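Prolyl-tRNA synthetase (Naegleria fowleri, PDB 6UYH) probably attaches proline to its cognate tRNA in an ATP-dependent reaction, and is bound here to the inhibitor halofuginone and the ATP analogue AMPPNP. Local coordinates at residues Phe62-Phe76 / Leu138-Arg150. Sequence-based numbering, arbitrary orientation. Where two conformers were deposited one is given.
Sequences FDAEIKKLGVQNVMF and LPLKLNQWTNVVR. With HFG (7-bromo-6-chloro-3-{3-[(2R,3S)-3-hydroxypiperidin-2-yl]-2-oxopropyl}quinazolin-4(3H)-one), chain D; ANP (phosphoaminophosphonic acid-adenylate ester), chain C; EDO (1,2-ethanediol), chain K.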
loop_
_atom_site.group_PDB
_atom_site.type_symbol
_atom_site.label_atom_id
_atom_site.label_comp_id
_atom_site.label_asym_id
_atom_site.label_seq_id
_atom_site.Cartn_x
_atom_site.Cartn_y
_atom_site.Cartn_z
ATOM N N PHE A 62 8.074 -10.033 1.673
ATOM C CA PHE A 62 7.856 -10.532 0.317
ATOM C C PHE A 62 8.483 -9.603 -0.715
ATOM O O PHE A 62 9.128 -10.069 -1.659
ATOM C CB PHE A 62 6.355 -10.709 0.060
ATOM C CG PHE A 62 6.032 -11.477 -1.202
ATOM C CD1 PHE A 62 6.143 -12.860 -1.232
ATOM C CD2 PHE A 62 5.588 -10.817 -2.339
ATOM C CE1 PHE A 62 5.842 -13.578 -2.385
ATOM C CE2 PHE A 62 5.273 -11.531 -3.502
ATOM C CZ PHE A 62 5.399 -12.903 -3.517
ATOM N N ASP A 63 8.317 -8.284 -0.540
ATOM C CA ASP A 63 8.939 -7.308 -1.429
ATOM C C ASP A 63 10.440 -7.518 -1.514
ATOM O O ASP A 63 11.029 -7.451 -2.599
ATOM C CB ASP A 63 8.661 -5.878 -0.941
ATOM C CG ASP A 63 7.452 -5.234 -1.615
ATOM O OD1 ASP A 63 6.842 -5.860 -2.492
ATOM O OD2 ASP A 63 7.119 -4.090 -1.239
ATOM N N ALA A 64 11.098 -7.706 -0.366
ATOM C CA ALA A 64 12.545 -7.871 -0.412
ATOM C C ALA A 64 12.934 -9.154 -1.135
ATOM O O ALA A 64 13.949 -9.178 -1.836
ATOM C CB ALA A 64 13.138 -7.845 0.999
ATOM N N GLU A 65 12.135 -10.220 -0.998
ATOM C CA GLU A 65 12.466 -11.475 -1.671
ATOM C C GLU A 65 12.209 -11.402 -3.175
ATOM O O GLU A 65 12.997 -11.938 -3.966
ATOM C CB GLU A 65 11.675 -12.629 -1.048
ATOM C CG GLU A 65 12.102 -12.945 0.390
ATOM C CD GLU A 65 13.584 -13.279 0.512
ATOM O OE1 GLU A 65 14.122 -14.021 -0.344
ATOM O OE2 GLU A 65 14.219 -12.795 1.473
ATOM N N ILE A 66 11.112 -10.767 -3.597
ATOM C CA ILE A 66 10.851 -10.725 -5.036
ATOM C C ILE A 66 11.740 -9.696 -5.730
ATOM O O ILE A 66 12.001 -9.814 -6.936
ATOM C CB ILE A 66 9.368 -10.470 -5.361
ATOM C CG1 ILE A 66 8.906 -9.072 -4.896
ATOM C CG2 ILE A 66 8.492 -11.611 -4.788
ATOM C CD1 ILE A 66 7.472 -8.728 -5.315
ATOM N N LYS A 67 12.256 -8.715 -4.994
ATOM C CA LYS A 67 13.208 -7.793 -5.598
ATOM C C LYS A 67 14.461 -8.526 -6.075
ATOM O O LYS A 67 15.032 -8.189 -7.125
ATOM C CB LYS A 67 13.557 -6.686 -4.604
ATOM C CG LYS A 67 14.353 -5.551 -5.209
ATOM C CD LYS A 67 14.680 -4.503 -4.168
ATOM C CE LYS A 67 15.625 -3.450 -4.729
ATOM N NZ LYS A 67 16.032 -2.479 -3.676
ATOM N N LYS A 68 14.904 -9.534 -5.315
ATOM C CA LYS A 68 16.057 -10.338 -5.700
ATOM C C LYS A 68 15.813 -11.095 -6.997
ATOM O O LYS A 68 16.774 -11.475 -7.676
ATOM C CB LYS A 68 16.403 -11.333 -4.590
ATOM C CG LYS A 68 16.774 -10.699 -3.259
ATOM C CD LYS A 68 16.800 -11.742 -2.139
ATOM C CE LYS A 68 17.175 -11.120 -0.804
ATOM N NZ LYS A 68 17.208 -12.123 0.301
ATOM N N LEU A 69 14.554 -11.337 -7.340
ATOM C CA LEU A 69 14.186 -12.017 -8.578
ATOM C C LEU A 69 14.024 -11.056 -9.747
ATOM O O LEU A 69 13.810 -11.507 -10.877
ATOM C CB LEU A 69 12.880 -12.787 -8.375
ATOM C CG LEU A 69 12.860 -13.774 -7.210
ATOM C CD1 LEU A 69 11.490 -14.423 -7.112
ATOM C CD2 LEU A 69 13.950 -14.834 -7.371
ATOM N N GLY A 70 14.126 -9.756 -9.506
ATOM C CA GLY A 70 13.928 -8.780 -10.550
ATOM C C GLY A 70 12.494 -8.347 -10.735
ATOM O O GLY A 70 12.178 -7.725 -11.755
ATOM N N VAL A 71 11.616 -8.651 -9.795
ATOM C CA VAL A 71 10.230 -8.219 -9.907
ATOM C C VAL A 71 10.145 -6.762 -9.474
ATOM O O VAL A 71 10.821 -6.347 -8.523
ATOM C CB VAL A 71 9.309 -9.104 -9.048
ATOM C CG1 VAL A 71 7.842 -8.677 -9.225
ATOM C CG2 VAL A 71 9.483 -10.589 -9.406
ATOM N N GLN A 72 9.315 -5.978 -10.160
ATOM C CA GLN A 72 9.142 -4.559 -9.846
ATOM C C GLN A 72 7.698 -4.244 -9.490
ATOM O O GLN A 72 6.767 -4.768 -10.115
ATOM C CB GLN A 72 9.556 -3.673 -11.022
ATOM C CG GLN A 72 10.931 -3.949 -11.574
ATOM C CD GLN A 72 11.231 -3.026 -12.741
ATOM O OE1 GLN A 72 11.857 -1.992 -12.568
ATOM N NE2 GLN A 72 10.757 -3.390 -13.930
ATOM N N ASN A 73 7.503 -3.342 -8.518
ATOM C CA ASN A 73 6.146 -2.978 -8.115
ATOM C C ASN A 73 5.572 -1.904 -9.031
ATOM O O ASN A 73 6.285 -1.000 -9.486
ATOM C CB ASN A 73 6.109 -2.472 -6.670
ATOM C CG ASN A 73 6.321 -3.581 -5.663
ATOM O OD1 ASN A 73 6.290 -4.766 -6.014
ATOM N ND2 ASN A 73 6.520 -3.205 -4.400
ATOM N N VAL A 74 4.270 -2.007 -9.287
ATOM C CA VAL A 74 3.525 -1.084 -10.136
ATOM C C VAL A 74 2.197 -0.764 -9.455
ATOM O O VAL A 74 1.895 -1.273 -8.375
ATOM C CB VAL A 74 3.260 -1.672 -11.537
ATOM C CG1 VAL A 74 4.572 -1.904 -12.270
ATOM C CG2 VAL A 74 2.466 -2.983 -11.418
ATOM N N MET A 75 1.374 0.061 -10.114
ATOM C CA MET A 75 -0.024 0.182 -9.701
ATOM C C MET A 75 -0.893 0.407 -10.932
ATOM O O MET A 75 -0.816 1.468 -11.565
ATOM C CB MET A 75 -0.235 1.309 -8.694
ATOM C CG MET A 75 -1.668 1.313 -8.129
ATOM S SD MET A 75 -2.099 -0.248 -7.310
ATOM C CE MET A 75 -0.770 -0.383 -6.122
ATOM N N PHE A 76 -1.733 -0.565 -11.237
ATOM C CA PHE A 76 -2.740 -0.464 -12.284
ATOM C C PHE A 76 -4.073 -0.055 -11.676
ATOM O O PHE A 76 -4.253 -0.108 -10.455
ATOM C CB PHE A 76 -2.878 -1.800 -13.008
ATOM C CG PHE A 76 -1.842 -2.052 -14.074
ATOM C CD1 PHE A 76 -0.555 -2.435 -13.736
ATOM C CD2 PHE A 76 -2.180 -1.957 -15.417
ATOM C CE1 PHE A 76 0.398 -2.703 -14.731
ATOM C CE2 PHE A 76 -1.248 -2.226 -16.413
ATOM C CZ PHE A 76 0.044 -2.599 -16.069
ATOM N N LEU A 138 12.043 -9.273 -22.377
ATOM C CA LEU A 138 11.687 -10.354 -21.482
ATOM C C LEU A 138 12.897 -10.779 -20.657
ATOM O O LEU A 138 14.029 -10.713 -21.137
ATOM C CB LEU A 138 11.155 -11.556 -22.274
ATOM C CG LEU A 138 9.871 -11.269 -23.049
ATOM C CD1 LEU A 138 9.576 -12.403 -24.013
ATOM C CD2 LEU A 138 8.705 -11.056 -22.095
ATOM N N PRO A 139 12.691 -11.228 -19.412
ATOM C CA PRO A 139 11.375 -11.348 -18.778
ATOM C C PRO A 139 10.829 -10.021 -18.286
ATOM O O PRO A 139 11.607 -9.102 -17.998
ATOM C CB PRO A 139 11.639 -12.297 -17.608
ATOM C CG PRO A 139 13.081 -12.074 -17.271
ATOM C CD PRO A 139 13.766 -11.789 -18.575
ATOM N N LEU A 140 9.503 -9.917 -18.260
ATOM C CA LEU A 140 8.791 -8.800 -17.650
ATOM C C LEU A 140 8.095 -9.337 -16.411
ATOM O O LEU A 140 7.283 -10.260 -16.509
ATOM C CB LEU A 140 7.769 -8.188 -18.611
ATOM C CG LEU A 140 6.847 -7.107 -18.026
ATOM C CD1 LEU A 140 7.652 -5.905 -17.544
ATOM C CD2 LEU A 140 5.785 -6.672 -19.035
ATOM N N LYS A 141 8.405 -8.762 -15.252
ATOM C CA LYS A 141 7.940 -9.304 -13.978
ATOM C C LYS A 141 7.455 -8.150 -13.115
ATOM O O LYS A 141 8.270 -7.375 -12.613
ATOM C CB LYS A 141 9.058 -10.084 -13.283
ATOM C CG LYS A 141 9.703 -11.109 -14.226
ATOM C CD LYS A 141 10.353 -12.261 -13.512
ATOM C CE LYS A 141 11.759 -11.937 -13.126
ATOM N NZ LYS A 141 12.519 -13.182 -12.808
ATOM N N LEU A 142 6.144 -8.035 -12.948
ATOM C CA LEU A 142 5.549 -6.926 -12.213
ATOM C C LEU A 142 4.684 -7.458 -11.079
ATOM O O LEU A 142 4.141 -8.561 -11.152
ATOM C CB LEU A 142 4.711 -6.051 -13.141
ATOM C CG LEU A 142 5.442 -5.492 -14.373
ATOM C CD1 LEU A 142 4.490 -4.663 -15.238
ATOM C CD2 LEU A 142 6.683 -4.667 -13.984
ATOM N N ASN A 143 4.547 -6.648 -10.033
ATOM C CA ASN A 143 3.785 -7.012 -8.851
ATOM C C ASN A 143 3.022 -5.783 -8.382
ATOM O O ASN A 143 3.481 -4.654 -8.572
ATOM C CB ASN A 143 4.720 -7.527 -7.738
ATOM C CG ASN A 143 4.002 -7.773 -6.440
ATOM O OD1 ASN A 143 3.261 -8.751 -6.312
ATOM N ND2 ASN A 143 4.212 -6.889 -5.457
ATOM N N GLN A 144 1.850 -5.991 -7.788
ATOM C CA GLN A 144 1.201 -4.858 -7.133
ATOM C C GLN A 144 0.491 -5.308 -5.863
ATOM O O GLN A 144 -0.058 -6.409 -5.799
ATOM C CB GLN A 144 0.224 -4.122 -8.072
ATOM C CG GLN A 144 -0.793 -4.994 -8.781
ATOM C CD GLN A 144 -1.719 -4.173 -9.670
ATOM O OE1 GLN A 144 -1.346 -3.099 -10.136
ATOM N NE2 GLN A 144 -2.930 -4.681 -9.911
ATOM N N TRP A 145 0.545 -4.440 -4.846
ATOM C CA TRP A 145 -0.165 -4.603 -3.581
ATOM C C TRP A 145 -1.437 -3.765 -3.665
ATOM O O TRP A 145 -1.361 -2.532 -3.711
ATOM C CB TRP A 145 0.711 -4.143 -2.411
ATOM C CG TRP A 145 1.967 -4.926 -2.268
ATOM C CD1 TRP A 145 3.188 -4.640 -2.814
ATOM C CD2 TRP A 145 2.133 -6.125 -1.513
ATOM N NE1 TRP A 145 4.103 -5.599 -2.450
ATOM C CE2 TRP A 145 3.476 -6.532 -1.663
ATOM C CE3 TRP A 145 1.268 -6.913 -0.746
ATOM C CZ2 TRP A 145 3.981 -7.682 -1.062
ATOM C CZ3 TRP A 145 1.763 -8.043 -0.146
ATOM C CH2 TRP A 145 3.110 -8.427 -0.311
ATOM N N THR A 146 -2.600 -4.423 -3.709
ATOM C CA THR A 146 -3.846 -3.741 -4.042
ATOM C C THR A 146 -5.002 -4.310 -3.236
ATOM O O THR A 146 -4.914 -5.398 -2.646
ATOM C CB THR A 146 -4.221 -3.875 -5.536
ATOM O OG1 THR A 146 -4.607 -5.229 -5.803
ATOM C CG2 THR A 146 -3.081 -3.538 -6.446
ATOM N N ASN A 147 -6.122 -3.584 -3.267
ATOM C CA ASN A 147 -7.396 -4.142 -2.826
ATOM C C ASN A 147 -8.131 -4.804 -3.990
ATOM O O ASN A 147 -7.938 -4.463 -5.152
ATOM C CB ASN A 147 -8.275 -3.074 -2.151
ATOM C CG ASN A 147 -8.534 -1.865 -3.020
ATOM O OD1 ASN A 147 -7.830 -1.599 -3.985
ATOM N ND2 ASN A 147 -9.553 -1.102 -2.650
ATOM N N VAL A 148 -8.973 -5.775 -3.650
ATOM C CA VAL A 148 -9.692 -6.604 -4.608
ATOM C C VAL A 148 -11.137 -6.686 -4.144
ATOM O O VAL A 148 -11.398 -6.732 -2.938
ATOM C CB VAL A 148 -9.080 -8.022 -4.691
ATOM C CG1 VAL A 148 -9.577 -8.739 -5.923
ATOM C CG2 VAL A 148 -7.554 -7.955 -4.667
ATOM N N VAL A 149 -12.078 -6.714 -5.088
ATOM C CA VAL A 149 -13.505 -6.780 -4.769
ATOM C C VAL A 149 -14.120 -7.971 -5.483
ATOM O O VAL A 149 -14.037 -8.074 -6.711
ATOM C CB VAL A 149 -14.250 -5.492 -5.155
ATOM C CG1 VAL A 149 -15.757 -5.655 -4.917
ATOM C CG2 VAL A 149 -13.692 -4.294 -4.370
ATOM N N ARG A 150 -14.757 -8.855 -4.720
ATOM C CA ARG A 150 -15.544 -9.945 -5.288
ATOM C C ARG A 150 -16.825 -10.078 -4.482
ATOM O O ARG A 150 -16.775 -10.210 -3.254
ATOM C CB ARG A 150 -14.778 -11.277 -5.263
ATOM C CG ARG A 150 -13.491 -11.264 -6.067
ATOM C CD ARG A 150 -12.648 -12.501 -5.819
ATOM N NE ARG A 150 -11.407 -12.433 -6.587
ATOM C CZ ARG A 150 -10.502 -13.406 -6.641
ATOM N NH1 ARG A 150 -10.695 -14.532 -5.962
ATOM N NH2 ARG A 150 -9.399 -13.245 -7.366
HETATM O "O4'" HFG D . -7.745 -14.304 -9.792
HETATM C C21 HFG D . -7.617 -15.405 -10.285
HETATM C "C3'" HFG D . -6.302 -15.873 -10.865
HETATM C "C2'" HFG D . -5.044 -15.214 -10.284
HETATM N "N1'" HFG D . -4.952 -13.786 -10.613
HETATM C "C6'" HFG D . -3.675 -13.205 -10.182
HETATM C "C5'" HFG D . -3.465 -13.344 -8.697
HETATM C "C4'" HFG D . -3.613 -14.806 -8.269
HETATM C C39 HFG D . -4.922 -15.388 -8.770
HETATM O "O7'" HFG D . -4.992 -16.776 -8.428
HETATM C "C1'" HFG D . -8.798 -16.384 -10.366
HETATM N N3 HFG D . -10.084 -15.695 -10.292
HETATM C C4 HFG D . -10.457 -14.903 -11.370
HETATM O O11 HFG D . -9.759 -14.822 -12.365
HETATM C C10 HFG D . -11.713 -14.171 -11.161
HETATM C C5 HFG D . -12.220 -13.348 -12.164
HETATM C C2 HFG D . -10.844 -15.775 -9.156
HETATM N N1 HFG D . -11.937 -15.140 -8.927
HETATM C C9 HFG D . -12.388 -14.297 -9.944
HETATM C C8 HFG D . -13.541 -13.548 -9.713
HETATM C C7 HFG D . -14.015 -12.712 -10.711
HETATM BR BR1 HFG D . -15.521 -11.632 -10.325
HETATM C C6 HFG D . -13.381 -12.636 -11.933
HETATM CL CL1 HFG D . -14.047 -11.692 -13.232
HETATM P PG ANP C . -11.306 -19.560 -3.191
HETATM O O1G ANP C . -11.837 -20.907 -3.343
HETATM O O2G ANP C . -12.458 -18.529 -3.551
HETATM O O3G ANP C . -10.841 -19.431 -1.689
HETATM P PB ANP C . -9.845 -18.419 -5.546
HETATM O O1B ANP C . -9.608 -19.262 -6.708
HETATM O O2B ANP C . -11.121 -17.555 -5.783
HETATM N N3B ANP C . -10.005 -19.283 -4.154
HETATM P PA ANP C . -7.617 -16.709 -6.238
HETATM O O1A ANP C . -6.730 -17.642 -6.964
HETATM O O2A ANP C . -8.402 -15.872 -7.194
HETATM O O3A ANP C . -8.648 -17.464 -5.295
HETATM O "O5'" ANP C . -6.888 -15.715 -5.202
HETATM C "C5'" ANP C . -5.518 -15.768 -4.741
HETATM C "C4'" ANP C . -5.556 -16.041 -3.260
HETATM O "O4'" ANP C . -6.336 -15.023 -2.594
HETATM C "C3'" ANP C . -6.250 -17.348 -2.911
HETATM O "O3'" ANP C . -5.338 -18.437 -2.989
HETATM C "C2'" ANP C . -6.732 -17.101 -1.480
HETATM O "O2'" ANP C . -5.733 -17.490 -0.546
HETATM C "C1'" ANP C . -6.992 -15.581 -1.467
HETATM N N9 ANP C . -8.403 -15.226 -1.536
HETATM C C8 ANP C . -9.304 -15.587 -2.506
HETATM N N7 ANP C . -10.513 -15.119 -2.318
HETATM C C5 ANP C . -10.403 -14.393 -1.138
HETATM C C6 ANP C . -11.335 -13.649 -0.394
HETATM N N6 ANP C . -12.603 -13.454 -0.765
HETATM N N1 ANP C . -10.906 -13.079 0.755
HETATM C C2 ANP C . -9.625 -13.226 1.107
HETATM N N3 ANP C . -8.652 -13.887 0.476
HETATM C C4 ANP C . -9.109 -14.456 -0.644
HETATM C C1 EDO K . 16.903 -11.791 -12.479
HETATM O O1 EDO K . 16.675 -10.401 -12.748
HETATM C C2 EDO K . 17.132 -11.980 -10.985
HETATM O O2 EDO K . 18.000 -10.946 -10.501
HETATM O O HOH W 1 12.309 -8.591 -14.837
HETATM O O HOH W 2 10.535 -6.641 -15.125
HETATM O O HOH W 3 2.342 -2.149 -5.666
#
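The contact belongs to the class II synthetase core, where short strand 72-73 runs parallel to strand 140-149. Gln72 and Asn73 pair with Leu142 and Asn143 through three backbone bonds: Gln72 N to Lys141 O, Asn143 N to Gln72 O and Val74 N to Asn143 O. A Schellman motif at Gly70 closes the helix and turns the chain into the strand. Lys141 bends its chain at the CG-CD bond (chi3 -86°), so NZ donates to Leu69 O at 2.9 Å. Asn143 ND2 gives a nearly straight bond of 3.0 Å to Asn73 OD1, from above the carbonyl plane. Asn143 OD1 is held by Gln168. Trp145 NE1 donates in its ring plane to Asp63 OD1 at 2.8 Å, on the syn side but 34° out of the carboxylate plane. Trp145 CZ2 packs on Phe62 CD2 at 3.7 Å, the ring planes nearly perpendicular. Asn73 ND2 bonds only weakly to Asp63 and hydrogen-bonds Glu56 of the second subunit. Gln144 OE1 accepts a bond from Phe76 N, in its carbonyl plane, at 2.8 Å; NE2 bonds Glu169. Beyond the strand, Arg150 NH1 and NH2 grip ANP O2A. Asn143 and Gln144 each have both amide ends bonded, so neither can flip without losing bonds.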